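Local coordinates for recombination protein uvsY (Enterobacteria phage T4, PDB 4ZWS) that promotes assembly of the UvsX recombinase on single-stranded DNA and helps it displace bound gp32 during phage recombination and DNA synthesis, at residues W35-H39 with F109-L114; I49-K53 with V96-L100. One frame throughout, in Å; residues are numbered along the deposited sequence.

Overall arrangement
Both interactions join the same two long helices, 21-64 and 91-135, which pack as an antiparallel hairpin in each chain of the heptamer. Interaction 2 (49-53 with 96-100) is nested inside the chain segment closed by interaction 1 (35-39 with 109-114), so, going outward along the chain from the connection between the helices, interaction 2 comes before interaction 1. The contact centres lie about 21 Å apart and their nearest atoms about 11 Å, without touching. Nearly equal axis distances (9.3 and 9.2 Å) and angles (162° and 160°) are consistent with similar packing at these two places. Interaction 1 is buried, interaction 2 only partly; both touch the same second subunit, so this helix pair takes part in assembling the alpha-barrel heptamer.

Interaction 1 of 2, residues W35-H39 with F109-L114; sequences WLNKH and FCSGAL
An antiparallel pair of long helices, the hairpin of the UvsY subunit, packs here with one knob, Trp35, set into a hole of the partner helix. Both segments are helical throughout; their axes approach to 9.2 Å with N-to-C directions 160° apart (signed crossing angle -160°). The register is set by His39 and Cys110, whose CA atoms are 5.8 Å apart. Trp35 points toward the other helix in the m rotamer (chi2 93°) and sits among Phe109, Cys110, Ala113 and Leu114. Ala113 CB makes a CH-pi contact over the six-membered ring of Trp35, 3.9 Å from its centroid and 23° off the normal. Cys110 SG lies at the edge of that ring, a sulfur-aromatic contact with 3.8 Å between SG and Trp35 CE3. Phe109, chi1 t, brings CE1 to 3.9 Å from Trp35 CH2. Helix 3-14 packs on the same cluster: its Asp13 accepts a hydrogen bond from Trp35 NE1, and Glu9 forms a salt bridge with Lys38. The His39 ring meets Phe133 of a third subunit edge-to-face. Leu114, m then t, completes the packing, with CD2 at 3.8 Å from Trp35 CB and CD1 at 4.1 Å from Leu36 CD1.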
# COMPACT_ATOMS: atom_id res chain seq x y z
N TRP A 35 -13.17 11.99 -21.60
CA TRP A 35 -12.91 12.22 -20.19
C TRP A 35 -11.41 12.26 -19.90
O TRP A 35 -10.97 12.92 -18.97
CB TRP A 35 -13.61 11.17 -19.32
CG TRP A 35 -15.09 11.43 -19.21
CD1 TRP A 35 -16.07 10.90 -19.99
CD2 TRP A 35 -15.74 12.26 -18.25
NE1 TRP A 35 -17.29 11.36 -19.58
CE2 TRP A 35 -17.12 12.20 -18.51
CE3 TRP A 35 -15.30 13.05 -17.19
CZ2 TRP A 35 -18.06 12.90 -17.76
CZ3 TRP A 35 -16.24 13.75 -16.44
CH2 TRP A 35 -17.60 13.67 -16.73
N LEU A 36 -10.63 11.57 -20.71
CA LEU A 36 -9.19 11.66 -20.57
C LEU A 36 -8.75 13.10 -20.84
O LEU A 36 -7.90 13.63 -20.12
CB LEU A 36 -8.50 10.69 -21.52
CG LEU A 36 -7.00 10.49 -21.33
CD1 LEU A 36 -6.67 10.15 -19.88
CD2 LEU A 36 -6.56 9.38 -22.24
N ASN A 37 -9.38 13.74 -21.81
CA ASN A 37 -9.12 15.15 -22.12
C ASN A 37 -9.56 16.12 -21.03
O ASN A 37 -8.85 17.08 -20.75
CB ASN A 37 -9.77 15.53 -23.44
CG ASN A 37 -9.07 14.90 -24.60
OD1 ASN A 37 -7.94 14.45 -24.45
ND2 ASN A 37 -9.75 14.81 -25.74
N LYS A 38 -10.73 15.89 -20.44
CA LYS A 38 -11.17 16.71 -19.32
C LYS A 38 -10.08 16.68 -18.24
O LYS A 38 -9.61 17.72 -17.81
CB LYS A 38 -12.49 16.20 -18.74
CG LYS A 38 -13.71 16.55 -19.56
CD LYS A 38 -14.95 15.92 -18.96
CE LYS A 38 -16.23 16.59 -19.44
NZ LYS A 38 -16.38 16.60 -20.92
N HIS A 39 -9.68 15.47 -17.88
CA HIS A 39 -8.68 15.20 -16.85
C HIS A 39 -7.38 15.94 -17.16
O HIS A 39 -6.78 16.59 -16.31
CB HIS A 39 -8.47 13.68 -16.75
CG HIS A 39 -7.56 13.23 -15.65
ND1 HIS A 39 -6.19 13.15 -15.80
CD2 HIS A 39 -7.83 12.79 -14.40
CE1 HIS A 39 -5.66 12.70 -14.68
NE2 HIS A 39 -6.63 12.47 -13.82
N PHE A 109 -12.92 13.34 -9.71
CA PHE A 109 -14.16 12.87 -10.31
C PHE A 109 -13.88 12.27 -11.68
O PHE A 109 -14.44 11.22 -12.02
CB PHE A 109 -15.19 13.99 -10.44
CG PHE A 109 -16.49 13.52 -11.00
CD1 PHE A 109 -16.75 13.62 -12.36
CD2 PHE A 109 -17.45 12.92 -10.18
CE1 PHE A 109 -17.95 13.16 -12.90
CE2 PHE A 109 -18.65 12.46 -10.71
CZ PHE A 109 -18.89 12.58 -12.08
N CYS A 110 -13.03 12.92 -12.46
CA CYS A 110 -12.69 12.42 -13.79
C CYS A 110 -11.92 11.10 -13.73
O CYS A 110 -12.08 10.26 -14.63
CB CYS A 110 -11.87 13.45 -14.55
SG CYS A 110 -12.79 14.91 -15.02
N SER A 111 -11.09 10.91 -12.69
CA SER A 111 -10.45 9.61 -12.50
C SER A 111 -11.52 8.56 -12.35
O SER A 111 -11.48 7.53 -13.02
CB SER A 111 -9.53 9.57 -11.30
OG SER A 111 -8.30 10.18 -11.62
N GLY A 112 -12.49 8.86 -11.49
CA GLY A 112 -13.59 7.97 -11.26
C GLY A 112 -14.38 7.71 -12.52
O GLY A 112 -14.80 6.58 -12.79
N ALA A 113 -14.56 8.76 -13.31
CA ALA A 113 -15.28 8.64 -14.56
C ALA A 113 -14.56 7.67 -15.48
O ALA A 113 -15.17 6.81 -16.11
CB ALA A 113 -15.43 10.00 -15.22
N LEU A 114 -13.24 7.81 -15.56
CA LEU A 114 -12.45 6.92 -16.38
C LEU A 114 -12.59 5.48 -15.91
O LEU A 114 -12.66 4.56 -16.73
CB LEU A 114 -11.00 7.37 -16.39
CG LEU A 114 -10.83 8.67 -17.20
CD1 LEU A 114 -9.47 9.26 -16.99
CD2 LEU A 114 -11.08 8.45 -18.68

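Interaction 2 of 2, residues I49-K53 with V96-L100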
# COMPACT_ATOMS: atom_id res chain seq x y z
N ILE A 49 -3.41 27.56 -11.48
CA ILE A 49 -3.94 28.07 -10.22
C ILE A 49 -2.87 28.09 -9.12
O ILE A 49 -2.79 29.06 -8.35
CB ILE A 49 -5.15 27.26 -9.76
CG1 ILE A 49 -6.31 27.45 -10.74
CG2 ILE A 49 -5.58 27.66 -8.36
CD1 ILE A 49 -7.51 26.60 -10.37
N GLU A 50 -2.04 27.05 -9.05
CA GLU A 50 -0.97 27.01 -8.05
C GLU A 50 -0.02 28.18 -8.22
O GLU A 50 0.50 28.71 -7.24
CB GLU A 50 -0.17 25.71 -8.13
CG GLU A 50 -0.64 24.64 -7.16
CD GLU A 50 0.02 23.29 -7.40
OE1 GLU A 50 0.72 23.12 -8.42
OE2 GLU A 50 -0.18 22.39 -6.55
N ALA A 51 0.17 28.61 -9.46
CA ALA A 51 1.00 29.77 -9.74
C ALA A 51 0.33 31.01 -9.16
O ALA A 51 0.99 31.87 -8.56
CB ALA A 51 1.24 29.92 -11.22
N GLN A 52 -0.99 31.12 -9.34
CA GLN A 52 -1.74 32.24 -8.81
C GLN A 52 -1.68 32.26 -7.29
O GLN A 52 -1.65 33.32 -6.66
CB GLN A 52 -3.19 32.19 -9.24
CG GLN A 52 -3.45 32.78 -10.58
CD GLN A 52 -4.92 32.75 -10.91
OE1 GLN A 52 -5.76 32.70 -10.01
NE2 GLN A 52 -5.24 32.77 -12.20
N LYS A 53 -1.68 31.07 -6.71
CA LYS A 53 -1.59 30.93 -5.27
C LYS A 53 -0.24 31.39 -4.77
O LYS A 53 -0.15 31.98 -3.70
CB LYS A 53 -1.83 29.48 -4.85
CG LYS A 53 -1.88 29.31 -3.37
CD LYS A 53 -2.14 27.89 -2.99
CE LYS A 53 -2.07 27.68 -1.50
NZ LYS A 53 -2.26 26.25 -1.20
N VAL A 96 -8.08 31.55 -3.54
CA VAL A 96 -7.24 30.87 -4.51
C VAL A 96 -7.05 29.41 -4.11
O VAL A 96 -7.04 28.53 -4.97
CB VAL A 96 -5.86 31.54 -4.65
CG1 VAL A 96 -5.13 30.93 -5.81
CG2 VAL A 96 -6.03 33.00 -4.91
N ASP A 97 -6.93 29.14 -2.82
CA ASP A 97 -6.71 27.76 -2.44
C ASP A 97 -7.97 26.95 -2.42
O ASP A 97 -7.91 25.74 -2.50
CB ASP A 97 -6.08 27.67 -1.04
CG ASP A 97 -5.54 26.27 -0.74
OD1 ASP A 97 -4.70 25.76 -1.51
OD2 ASP A 97 -6.01 25.67 0.26
N THR A 98 -9.12 27.60 -2.53
CA THR A 98 -10.34 26.83 -2.56
C THR A 98 -10.54 26.37 -3.99
O THR A 98 -10.79 25.19 -4.24
CB THR A 98 -11.55 27.63 -2.06
OG1 THR A 98 -11.34 27.99 -0.69
CG2 THR A 98 -12.81 26.81 -2.16
N SER A 99 -10.42 27.31 -4.92
CA SER A 99 -10.46 27.01 -6.34
C SER A 99 -9.54 25.84 -6.62
O SER A 99 -9.97 24.85 -7.22
CB SER A 99 -10.12 28.24 -7.18
OG SER A 99 -8.86 28.71 -6.81
N LEU A 100 -8.27 25.94 -6.22
CA LEU A 100 -7.35 24.82 -6.40
C LEU A 100 -7.85 23.46 -5.90
O LEU A 100 -7.82 22.47 -6.64
CB LEU A 100 -6.03 25.10 -5.69
CG LEU A 100 -4.89 24.16 -6.06
CD1 LEU A 100 -4.50 24.17 -7.52
CD2 LEU A 100 -3.71 24.49 -5.20
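This second antiparallel helix-helix contact of the hairpin combines apolar packing with a salt bridge between the helices. The axes approach to 9.3 Å at 162°, and the CA pairs Lys53-Val96 (5.7 Å) and Ile49-Leu100 (6.1 Å) fix a register in which a four-residue step, about one helical turn, on one helix matches the same step on the other. Val96 comes first, its CB directed toward helix 49-53; Val96 CG1 lies 3.7 Å from Lys53 CB and 4.1 Å from Gln52 CB, so it packs against the base of two polar side chains. Asp97 follows with its CB sideways, and the carboxylate is reached by an all-t Lys53 chain: Lys53 NZ donates to Asp97 OD1 at 2.5 Å, a hydrogen-bonded salt bridge. The same carboxylate has a long, weak ion pair with Lys54 of a second subunit, and Thr98, out of reach of 49-53, packs on Leu47 of that subunit, which places this side of the helix at a subunit interface. Ser99, in the p rotamer, donates from OG to Val96 O (2.6 Å) within its own helix, and its OG also lies 3.8 Å from Ile49 CG2. Leu100, a turn on from Val96, is buried: Ile49 CG2 approaches Leu100 CB to 3.7 Å, and the aliphatic part of Glu50 packs alongside, with Glu50 CG 3.6 Å from Leu100 CD2.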